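Local coordinates for PG_0823 protein (Porphyromonas gingivalis, PDB 2FSW) that probably binds DNA as a dimeric winged helix-turn-helix transcriptional regulator of the HxlR family, at residues B[34-39]-B[91-96]. Sequence-based numbering, arbitrary orientation.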
ATOM      1  N   ILE B  34     -14.861  -2.189   4.919  1.00 56.77           N
ATOM      2  CA  ILE B  34     -15.576  -3.445   5.160  1.00 57.90           C
ATOM      3  C   ILE B  34     -15.267  -3.972   6.573  1.00 58.49           C
ATOM      4  O   ILE B  34     -16.189  -4.175   7.373  1.00 58.59           O
ATOM      5  CB  ILE B  34     -15.281  -4.517   4.087  1.00 57.65           C
ATOM      6  CG1 ILE B  34     -15.731  -4.032   2.695  1.00 58.10           C
ATOM      7  CG2 ILE B  34     -15.994  -5.821   4.438  1.00 57.63           C
ATOM      8  CD1 ILE B  34     -15.120  -4.846   1.530  1.00 58.02           C
ATOM      9  N   ASN B  35     -13.981  -4.164   6.882  1.00 59.07           N
ATOM     10  CA  ASN B  35     -13.547  -4.601   8.205  1.00 60.36           C
ATOM     11  C   ASN B  35     -14.214  -5.942   8.576  1.00 60.93           C
ATOM     12  O   ASN B  35     -14.230  -6.878   7.774  1.00 60.02           O
ATOM     13  CB  ASN B  35     -13.823  -3.503   9.254  1.00 60.58           C
ATOM     14  CG  ASN B  35     -12.653  -3.287  10.221  1.00 62.86           C
ATOM     15  OD1 ASN B  35     -11.809  -2.387  10.022  1.00 64.93           O
ATOM     16  ND2 ASN B  35     -12.603  -4.096  11.276  1.00 61.29           N
ATOM     17  N   ARG B  36     -14.787  -6.009   9.772  1.00 62.46           N
ATOM     18  CA  ARG B  36     -15.316  -7.252  10.325  1.00 63.83           C
ATOM     19  C   ARG B  36     -16.829  -7.270  10.349  1.00 64.13           C
ATOM     20  O   ARG B  36     -17.441  -7.921  11.196  1.00 64.84           O
ATOM     21  CB  ARG B  36     -14.783  -7.459  11.735  1.00 64.29           C
ATOM     22  CG  ARG B  36     -13.305  -7.705  11.773  1.00 66.84           C
ATOM     23  CD  ARG B  36     -12.816  -7.801  13.199  1.00 70.81           C
ATOM     24  NE  ARG B  36     -11.402  -7.468  13.240  1.00 74.52           N
ATOM     25  CZ  ARG B  36     -10.423  -8.341  13.040  1.00 75.61           C
ATOM     26  NH1 ARG B  36     -10.712  -9.620  12.802  1.00 75.39           N
ATOM     27  NH2 ARG B  36      -9.160  -7.927  13.080  1.00 75.74           N
ATOM     28  N   ARG B  37     -17.428  -6.550   9.415  1.00 64.15           N
ATOM     29  CA  ARG B  37     -18.867  -6.456   9.347  1.00 64.06           C
ATOM     30  C   ARG B  37     -19.371  -6.643   7.924  1.00 63.90           C
ATOM     31  O   ARG B  37     -18.593  -6.858   6.996  1.00 63.33           O
ATOM     32  CB  ARG B  37     -19.364  -5.137   9.970  1.00 64.18           C
ATOM     33  CG  ARG B  37     -18.641  -3.872   9.556  1.00 63.48           C
ATOM     34  CD  ARG B  37     -19.122  -3.325   8.232  1.00 63.83           C
ATOM     35  NE  ARG B  37     -18.329  -2.157   7.845  1.00 64.95           N
ATOM     36  CZ  ARG B  37     -18.680  -0.892   8.080  1.00 65.84           C
ATOM     37  NH1 ARG B  37     -19.825  -0.611   8.688  1.00 65.39           N
ATOM     38  NH2 ARG B  37     -17.886   0.102   7.700  1.00 66.52           N
ATOM     39  N   ILE B  38     -20.688  -6.600   7.786  1.00 64.39           N
ATOM     40  CA  ILE B  38     -21.360  -6.685   6.504  1.00 64.60           C
ATOM     41  C   ILE B  38     -21.744  -5.270   6.117  1.00 64.61           C
ATOM     42  O   ILE B  38     -22.366  -4.536   6.902  1.00 64.70           O
ATOM     43  CB  ILE B  38     -22.650  -7.534   6.595  1.00 65.04           C
ATOM     44  CG1 ILE B  38     -22.429  -8.812   7.432  1.00 65.03           C
ATOM     45  CG2 ILE B  38     -23.233  -7.797   5.204  1.00 64.39           C
ATOM     46  CD1 ILE B  38     -21.624  -9.914   6.759  1.00 65.38           C
ATOM     47  N   ILE B  39     -21.379  -4.888   4.902  1.00 64.71           N
ATOM     48  CA  ILE B  39     -21.655  -3.545   4.428  1.00 64.49           C
ATOM     49  C   ILE B  39     -22.289  -3.575   3.044  1.00 64.62           C
ATOM     50  O   ILE B  39     -21.800  -4.263   2.130  1.00 64.65           O
ATOM     51  CB  ILE B  39     -20.382  -2.642   4.488  1.00 64.37           C
ATOM     52  CG1 ILE B  39     -20.727  -1.173   4.196  1.00 64.62           C
ATOM     53  CG2 ILE B  39     -19.268  -3.183   3.573  1.00 63.53           C
ATOM     54  CD1 ILE B  39     -19.651  -0.174   4.647  1.00 64.79           C
ATOM     55  N   LYS B  91      -6.894 -11.480   6.821  1.00 55.59           N
ATOM     56  CA  LYS B  91      -5.432 -11.462   7.031  1.00 55.25           C
ATOM     57  C   LYS B  91      -4.749 -10.159   6.591  1.00 53.84           C
ATOM     58  O   LYS B  91      -3.546  -9.955   6.861  1.00 53.04           O
ATOM     59  CB  LYS B  91      -4.732 -12.634   6.325  1.00 55.43           C
ATOM     60  CG  LYS B  91      -5.265 -14.014   6.672  1.00 59.11           C
ATOM     61  CD  LYS B  91      -4.764 -14.449   8.018  1.00 63.73           C
ATOM     62  CE  LYS B  91      -5.076 -15.901   8.257  1.00 67.53           C
ATOM     63  NZ  LYS B  91      -4.182 -16.747   7.422  1.00 71.98           N
ATOM     64  N   VAL B  92      -5.494  -9.316   5.884  1.00 52.60           N
ATOM     65  CA  VAL B  92      -5.014  -7.971   5.489  1.00 52.50           C
ATOM     66  C   VAL B  92      -5.174  -6.936   6.613  1.00 51.99           C
ATOM     67  O   VAL B  92      -4.434  -5.964   6.669  1.00 52.46           O
ATOM     68  CB  VAL B  92      -5.744  -7.480   4.202  1.00 52.37           C
ATOM     69  CG1 VAL B  92      -5.195  -6.146   3.718  1.00 51.85           C
ATOM     70  CG2 VAL B  92      -5.633  -8.525   3.125  1.00 51.86           C
ATOM     71  N   LEU B  93      -6.120  -7.156   7.524  1.00 51.83           N
ATOM     72  CA  LEU B  93      -6.354  -6.207   8.628  1.00 51.56           C
ATOM     73  C   LEU B  93      -5.135  -5.857   9.495  1.00 51.27           C
ATOM     74  O   LEU B  93      -5.008  -4.708   9.893  1.00 52.56           O
ATOM     75  CB  LEU B  93      -7.567  -6.623   9.487  1.00 51.49           C
ATOM     76  CG  LEU B  93      -8.914  -6.601   8.725  1.00 52.72           C
ATOM     77  CD1 LEU B  93     -10.035  -7.223   9.585  1.00 53.12           C
ATOM     78  CD2 LEU B  93      -9.330  -5.207   8.216  1.00 52.22           C
ATOM     79  N   PRO B  94      -4.238  -6.826   9.807  1.00 50.78           N
ATOM     80  CA  PRO B  94      -2.991  -6.434  10.495  1.00 50.07           C
ATOM     81  C   PRO B  94      -2.106  -5.423   9.748  1.00 49.30           C
ATOM     82  O   PRO B  94      -1.420  -4.619  10.388  1.00 49.67           O
ATOM     83  CB  PRO B  94      -2.253  -7.778  10.672  1.00 49.78           C
ATOM     84  CG  PRO B  94      -3.319  -8.788  10.644  1.00 50.55           C
ATOM     85  CD  PRO B  94      -4.301  -8.288   9.629  1.00 50.68           C
ATOM     86  N   ILE B  95      -2.108  -5.464   8.420  1.00 49.01           N
ATOM     87  CA  ILE B  95      -1.378  -4.475   7.620  1.00 49.40           C
ATOM     88  C   ILE B  95      -2.010  -3.100   7.830  1.00 49.81           C
ATOM     89  O   ILE B  95      -1.315  -2.107   8.008  1.00 50.34           O
ATOM     90  CB  ILE B  95      -1.404  -4.806   6.077  1.00 50.47           C
ATOM     91  CG1 ILE B  95      -0.737  -6.168   5.788  1.00 48.58           C
ATOM     92  CG2 ILE B  95      -0.751  -3.634   5.237  1.00 49.22           C
ATOM     93  CD1 ILE B  95      -1.219  -6.828   4.505  1.00 49.09           C
ATOM     94  N   ILE B  96      -3.339  -3.079   7.806  1.00 49.81           N
ATOM     95  CA  ILE B  96      -4.126  -1.877   7.909  1.00 50.27           C
ATOM     96  C   ILE B  96      -4.042  -1.234   9.301  1.00 50.58           C
ATOM     97  O   ILE B  96      -3.959  -0.008   9.404  1.00 52.06           O
ATOM     98  CB  ILE B  96      -5.569  -2.162   7.455  1.00 51.05           C
ATOM     99  CG1 ILE B  96      -5.565  -2.397   5.925  1.00 49.39           C
ATOM    100  CG2 ILE B  96      -6.517  -0.998   7.842  1.00 50.06           C
ATOM    101  CD1 ILE B  96      -6.926  -2.953   5.377  1.00 50.10           C
TER
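In this winged-helix domain, the turn that links helix 27-34 to the first strand of the wing sheet meets the start of the C-terminal helix 93-106 through Arg36 and Leu93. The Leu93 methyl CD1 sits over the centre of one face of the Arg36 guanidinium, 3.6 Å above its plane and 3.7 Å from CZ. Arg36 CG lies anti to its carbonyl carbon (chi1 -67°), and the chain runs extended from there to NE, carrying the flat head out to the leucine; Arg36 CG also comes within 4.0 Å of Leu93 CD1. The other Leu93 methyl, CD2, faces the Asn35 side chain, and Leu93 packs further on Leu85 of strand 80-85.

Asn35, the first residue past helix 27-34, has a positive phi (57°) and takes the first corner of a type II' beta turn from Ile34 to Arg37. Arg37 folds back over this turn: its NE makes a weak hydrogen bond of 3.0 Å to Ile34 O, bent to 128°, while NH2 hydrogen-bonds Gln33 O. Beyond the turn, Ile39 pairs with Tyr83 in the sheet. No hydrogen bond joins the two segments; Val92 packs on Phe102 and Ile95 on Glu98 of the second subunit.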